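Local atomic coordinates of DynF (Micromonospora chersina, PDB entry 6UBL), a protein that is of unknown function but belongs to the dynemicin biosynthesis pathway and holds a palmitic acid molecule in its beta barrel, so it may bind a hydrophobic pathway compound. Residues 137-142 and 152-157; 58-63 and 100-105. One frame throughout, in Å; residues are numbered along the deposited sequence.

Contacts 1 and 2 lie in the same barrel wall, with centres about 9 Å apart. They join where strand 129-141 runs beside strand 100-104. Two probable backbone hydrogen bonds link them there. D140 N is 2.8 Å from T101 O, and I138 N is 2.8 Å from T103 O. Inside the barrel, F139 of contact 1 packs on V102 of contact 2. Both contacts reach the bound palmitic acid. A137, F139 and I154 of contact 1 line part of the pocket at its methyl end. The side chain of V102 is about 4 Å from the palmitic acid, between nearest atoms. From V102 the apolar packing continues, beyond the lipid's tip, to F60 of strand 54-68.

Contact 1: 137-142 and 152-157; sequences AIFDMP and EPIILT. With PLM (palmitic acid), chain C.
The side chains of I154 and F139 approach from opposite directions, and their ends meet beside the tip of the palmitic acid. CB and CG2 of I154 make no close contact with 137-142. CG2 stands anti to the backbone N, while CG1 lies beside that N (chi1 -61°) and carries the chain toward 137-142. The extended chi2 of 161° then places CD1 at the tip, and this methyl does the touching. It sits 4.0 Å from CZ of F139, at the edge of the ring and near its plane. It is 4.5 Å from CB of A137. It is also 3.8 Å from CG of the palmitic acid, the terminal methyl carbon. That same lipid carbon lies 3.6 Å from CZ of F139, oblique to the ring, and 4.1 Å from CB of A137. Further along the lipid, CD1 of L156 comes to 3.2 Å from the lipid carbon CA, a tight approach. No hydrogen bond crosses between the two segments. I154 has its backbone bond with V135, earlier on strand 129-141, whereas F139 bonds with L148. The strand thus changes neighbours, and side chains bridge the divergence. M179 and L195 also pack on I154. The natural ligand is not known, but apolar side chains gathered round an acyl tail mark this as the methyl end of the pocket that holds the fatty acid inside the beta barrel.

Contact 2: 58-63 and 100-105; sequences VAFDGW and ITVTLN
The ring of F60 meets I100 and V102 through CE2 and, for I100, also through the neighbouring CZ. The methyl CG2 of I100 lies at the ring edge, in the ring plane, 3.8 Å from CE2 of F60. Two other groups approach obliquely: I100 O is 3.6 Å from CE2 of F60, and CG2 of V102 is 3.7 Å from the same carbon. With CG anti to the carbonyl carbon (chi1 -68°), the F60 ring is carried toward 100-105, where the side chain crosses V102 at about a right angle. A second, looser touch joins CG2 of V58 to CD1 of I100 at 4.2 Å. The two strands are not paired. Strand 81-92 pairs with both, and their axes pass 8.8 Å apart at 46°, running in roughly the same sense. Side chains on the inner side of this curled wall therefore span the distance. Cutting F60 back to an alanine would probably open a gap beside I100 and V102, leaving V58 as the one remaining side-chain link to 100-105. With no hydrogen bond or charge pair across it, the contact depends on shape and burial, a chemistry that suits the wall of a barrel holding a fatty acid.

Contact 1: 137-142 and 152-157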
loop_
_atom_site.group_PDB
_atom_site.type_symbol
_atom_site.label_atom_id
_atom_site.label_comp_id
_atom_site.label_asym_id
_atom_site.label_seq_id
_atom_site.Cartn_x
_atom_site.Cartn_y
_atom_site.Cartn_z
ATOM N N ALA A 137 11.226 -3.196 1.517
ATOM C CA ALA A 137 12.188 -3.852 2.388
ATOM C C ALA A 137 12.736 -5.134 1.778
ATOM O O ALA A 137 12.188 -5.687 0.823
ATOM C CB ALA A 137 11.546 -4.176 3.747
ATOM N N ILE A 138 13.835 -5.605 2.375
ATOM C CA ILE A 138 14.410 -6.913 2.096
ATOM C C ILE A 138 14.460 -7.674 3.411
ATOM O O ILE A 138 14.995 -7.160 4.402
ATOM C CB ILE A 138 15.842 -6.793 1.544
ATOM C CG1 ILE A 138 15.865 -5.917 0.284
ATOM C CG2 ILE A 138 16.417 -8.185 1.266
ATOM C CD1 ILE A 138 15.181 -6.552 -0.881
ATOM N N PHE A 139 13.982 -8.919 3.405
ATOM C CA PHE A 139 14.003 -9.784 4.588
ATOM C C PHE A 139 14.991 -10.910 4.298
ATOM O O PHE A 139 14.690 -11.811 3.512
ATOM C CB PHE A 139 12.606 -10.370 4.867
ATOM C CG PHE A 139 11.541 -9.344 5.159
ATOM C CD1 PHE A 139 10.936 -8.651 4.121
ATOM C CD2 PHE A 139 11.124 -9.100 6.459
ATOM C CE1 PHE A 139 9.949 -7.713 4.376
ATOM C CE2 PHE A 139 10.134 -8.157 6.717
ATOM C CZ PHE A 139 9.550 -7.467 5.675
ATOM N N ASP A 140 16.173 -10.848 4.915
ATOM C CA ASP A 140 17.206 -11.860 4.714
ATOM C C ASP A 140 16.984 -12.986 5.722
ATOM O O ASP A 140 17.042 -12.761 6.934
ATOM C CB ASP A 140 18.579 -11.214 4.911
ATOM C CG ASP A 140 19.735 -12.078 4.407
ATOM O OD1 ASP A 140 19.497 -13.173 3.858
ATOM O OD2 ASP A 140 20.890 -11.631 4.566
ATOM N N MET A 141 16.737 -14.193 5.217
ATOM C CA MET A 141 16.439 -15.373 6.031
ATOM C C MET A 141 17.430 -16.465 5.649
ATOM O O MET A 141 17.076 -17.449 4.988
ATOM C CB MET A 141 14.987 -15.818 5.834
ATOM C CG MET A 141 13.939 -14.748 6.147
ATOM S SD MET A 141 12.253 -15.412 6.260
ATOM C CE MET A 141 11.296 -13.970 6.736
ATOM N N PRO A 142 18.693 -16.316 6.060
ATOM C CA PRO A 142 19.717 -17.305 5.681
ATOM C C PRO A 142 19.391 -18.741 6.056
ATOM O O PRO A 142 19.786 -19.659 5.326
ATOM C CB PRO A 142 20.979 -16.800 6.399
ATOM C CG PRO A 142 20.462 -15.843 7.481
ATOM C CD PRO A 142 19.247 -15.214 6.866
ATOM N N GLU A 152 4.432 -4.488 -3.014
ATOM C CA GLU A 152 3.482 -3.584 -2.406
ATOM C C GLU A 152 4.149 -2.931 -1.205
ATOM O O GLU A 152 4.622 -3.647 -0.311
ATOM C CB GLU A 152 2.337 -4.474 -1.952
ATOM C CG GLU A 152 1.182 -3.829 -1.314
ATOM C CD GLU A 152 0.135 -4.865 -0.989
ATOM O OE1 GLU A 152 -0.052 -5.810 -1.792
ATOM O OE2 GLU A 152 -0.485 -4.748 0.076
ATOM N N PRO A 153 4.205 -1.602 -1.132
ATOM C CA PRO A 153 4.912 -0.977 -0.012
ATOM C C PRO A 153 4.230 -1.288 1.312
ATOM O O PRO A 153 2.995 -1.327 1.409
ATOM C CB PRO A 153 4.854 0.521 -0.339
ATOM C CG PRO A 153 3.672 0.681 -1.228
ATOM C CD PRO A 153 3.565 -0.605 -2.008
ATOM N N ILE A 154 5.052 -1.509 2.339
ATOM C CA ILE A 154 4.557 -1.665 3.702
ATOM C C ILE A 154 4.265 -0.275 4.250
ATOM O O ILE A 154 5.163 0.572 4.324
ATOM C CB ILE A 154 5.575 -2.410 4.576
ATOM C CG1 ILE A 154 5.838 -3.805 4.023
ATOM C CG2 ILE A 154 5.060 -2.479 6.013
ATOM C CD1 ILE A 154 7.124 -4.439 4.517
ATOM N N ILE A 155 3.013 -0.043 4.629
ATOM C CA ILE A 155 2.566 1.258 5.101
ATOM C C ILE A 155 2.705 1.270 6.620
ATOM O O ILE A 155 2.047 0.488 7.323
ATOM C CB ILE A 155 1.115 1.521 4.685
ATOM C CG1 ILE A 155 0.961 1.488 3.154
ATOM C CG2 ILE A 155 0.620 2.826 5.305
ATOM C CD1 ILE A 155 1.884 2.388 2.364
ATOM N N LEU A 156 3.573 2.143 7.134
ATOM C CA LEU A 156 3.866 2.219 8.564
ATOM C C LEU A 156 3.407 3.576 9.075
ATOM O O LEU A 156 3.719 4.608 8.475
ATOM C CB LEU A 156 5.368 2.070 8.808
ATOM C CG LEU A 156 5.877 0.726 8.290
ATOM C CD1 LEU A 156 7.335 0.787 7.914
ATOM C CD2 LEU A 156 5.646 -0.356 9.340
ATOM N N THR A 157 2.664 3.578 10.168
ATOM C CA THR A 157 1.991 4.777 10.632
ATOM C C THR A 157 2.288 5.036 12.098
ATOM O O THR A 157 2.465 4.115 12.892
ATOM C CB THR A 157 0.480 4.679 10.407
ATOM O OG1 THR A 157 -0.045 3.540 11.094
ATOM C CG2 THR A 157 0.176 4.563 8.918
HETATM C C1 PLM C . 11.189 11.527 11.634
HETATM O O1 PLM C . 12.422 11.097 11.570
HETATM O O2 PLM C . 10.885 12.615 12.049
HETATM C C2 PLM C . 10.178 10.529 11.166
HETATM C C3 PLM C . 10.310 9.144 11.742
HETATM C C4 PLM C . 9.198 8.298 11.201
HETATM C C5 PLM C . 9.520 6.858 11.057
HETATM C C6 PLM C . 8.389 6.088 10.419
HETATM C C7 PLM C . 8.170 4.770 11.110
HETATM C C8 PLM C . 9.454 4.000 11.297
HETATM C C9 PLM C . 10.121 3.606 10.008
HETATM C CA PLM C . 9.714 2.228 9.563
HETATM C CB PLM C . 10.437 1.150 10.347
HETATM C CC PLM C . 10.824 -0.011 9.480
HETATM C CD PLM C . 10.025 -1.266 9.702
HETATM C CE PLM C . 9.961 -2.093 8.444
HETATM C CF PLM C . 9.647 -3.544 8.642
HETATM C CG PLM C . 9.626 -4.288 7.355
#

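Contact 2: 58-63 and 100-105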
loop_
_atom_site.group_PDB
_atom_site.type_symbol
_atom_site.label_atom_id
_atom_site.label_comp_id
_atom_site.label_asym_id
_atom_site.label_seq_id
_atom_site.Cartn_x
_atom_site.Cartn_y
_atom_site.Cartn_z
ATOM N N VAL A 58 7.924 -12.807 15.382
ATOM C CA VAL A 58 9.338 -12.542 15.608
ATOM C C VAL A 58 9.508 -11.111 16.086
ATOM O O VAL A 58 8.947 -10.178 15.493
ATOM C CB VAL A 58 10.181 -12.778 14.344
ATOM C CG1 VAL A 58 11.661 -12.563 14.642
ATOM C CG2 VAL A 58 9.939 -14.171 13.793
ATOM N N ALA A 59 10.309 -10.941 17.137
ATOM C CA ALA A 59 10.636 -9.625 17.665
ATOM C C ALA A 59 11.940 -9.141 17.049
ATOM O O ALA A 59 12.915 -9.896 16.947
ATOM C CB ALA A 59 10.797 -9.708 19.184
ATOM N N PHE A 60 11.962 -7.866 16.675
ATOM C CA PHE A 60 13.109 -7.252 16.031
ATOM C C PHE A 60 13.553 -6.011 16.794
ATOM O O PHE A 60 12.743 -5.325 17.421
ATOM C CB PHE A 60 12.760 -6.798 14.610
ATOM C CG PHE A 60 12.492 -7.914 13.653
ATOM C CD1 PHE A 60 11.273 -8.567 13.648
ATOM C CD2 PHE A 60 13.455 -8.295 12.737
ATOM C CE1 PHE A 60 11.024 -9.591 12.754
ATOM C CE2 PHE A 60 13.217 -9.320 11.847
ATOM C CZ PHE A 60 11.999 -9.969 11.851
ATOM N N ASP A 61 14.850 -5.724 16.717
ATOM C CA ASP A 61 15.431 -4.517 17.280
ATOM C C ASP A 61 16.433 -3.982 16.267
ATOM O O ASP A 61 17.058 -4.745 15.525
ATOM C CB ASP A 61 16.104 -4.808 18.627
ATOM C CG ASP A 61 16.611 -3.557 19.308
ATOM O OD1 ASP A 61 15.821 -2.601 19.466
ATOM O OD2 ASP A 61 17.790 -3.537 19.732
ATOM N N GLY A 62 16.569 -2.665 16.222
ATOM C CA GLY A 62 17.527 -2.091 15.305
ATOM C C GLY A 62 17.424 -0.591 15.193
ATOM O O GLY A 62 17.164 0.095 16.189
ATOM N N TRP A 63 17.638 -0.066 13.991
ATOM C CA TRP A 63 17.695 1.372 13.813
ATOM C C TRP A 63 17.222 1.746 12.418
ATOM O O TRP A 63 17.180 0.917 11.501
ATOM C CB TRP A 63 19.106 1.904 14.072
ATOM C CG TRP A 63 20.193 1.168 13.346
ATOM C CD1 TRP A 63 20.982 0.171 13.847
ATOM C CD2 TRP A 63 20.627 1.378 11.993
ATOM N NE1 TRP A 63 21.876 -0.249 12.896
ATOM C CE2 TRP A 63 21.680 0.467 11.747
ATOM C CE3 TRP A 63 20.226 2.238 10.970
ATOM C CZ2 TRP A 63 22.339 0.399 10.521
ATOM C CZ3 TRP A 63 20.880 2.167 9.750
ATOM C CH2 TRP A 63 21.920 1.259 9.532
ATOM N N ILE A 100 16.616 -13.248 11.161
ATOM C CA ILE A 100 16.056 -12.465 10.068
ATOM C C ILE A 100 16.619 -11.052 10.170
ATOM O O ILE A 100 16.557 -10.422 11.240
ATOM C CB ILE A 100 14.518 -12.442 10.134
ATOM C CG1 ILE A 100 13.964 -13.877 10.152
ATOM C CG2 ILE A 100 13.937 -11.653 8.962
ATOM C CD1 ILE A 100 12.477 -13.965 10.472
ATOM N N THR A 101 17.172 -10.555 9.062
ATOM C CA THR A 101 17.710 -9.204 8.994
ATOM C C THR A 101 16.925 -8.418 7.959
ATOM O O THR A 101 16.791 -8.860 6.810
ATOM C CB THR A 101 19.205 -9.233 8.636
ATOM O OG1 THR A 101 19.918 -9.981 9.612
ATOM C CG2 THR A 101 19.763 -7.810 8.583
ATOM N N VAL A 102 16.402 -7.265 8.373
ATOM C CA VAL A 102 15.559 -6.431 7.529
ATOM C C VAL A 102 16.314 -5.157 7.188
ATOM O O VAL A 102 16.780 -4.443 8.082
ATOM C CB VAL A 102 14.213 -6.133 8.203
ATOM C CG1 VAL A 102 13.304 -5.382 7.251
ATOM C CG2 VAL A 102 13.544 -7.421 8.665
ATOM N N THR A 103 16.443 -4.888 5.891
ATOM C CA THR A 103 17.111 -3.705 5.370
ATOM C C THR A 103 16.234 -3.127 4.267
ATOM O O THR A 103 15.165 -3.660 3.959
ATOM C CB THR A 103 18.495 -4.078 4.841
ATOM O OG1 THR A 103 18.358 -5.082 3.835
ATOM C CG2 THR A 103 19.379 -4.618 5.969
ATOM N N LEU A 104 16.676 -2.031 3.663
ATOM C CA LEU A 104 15.925 -1.447 2.564
ATOM C C LEU A 104 16.267 -2.089 1.223
ATOM O O LEU A 104 17.412 -2.455 0.949
ATOM C CB LEU A 104 16.199 0.056 2.457
ATOM C CG LEU A 104 15.790 0.901 3.656
ATOM C CD1 LEU A 104 16.140 2.359 3.344
ATOM C CD2 LEU A 104 14.328 0.753 3.991
ATOM N N ASN A 105 15.254 -2.184 0.373
ATOM C CA ASN A 105 15.454 -2.575 -1.018
ATOM C C ASN A 105 16.047 -1.389 -1.772
ATOM O O ASN A 105 15.389 -0.348 -1.877
ATOM C CB ASN A 105 14.115 -2.953 -1.631
ATOM C CG ASN A 105 14.246 -3.495 -3.041
ATOM O OD1 ASN A 105 15.243 -3.262 -3.723
ATOM N ND2 ASN A 105 13.221 -4.212 -3.494
#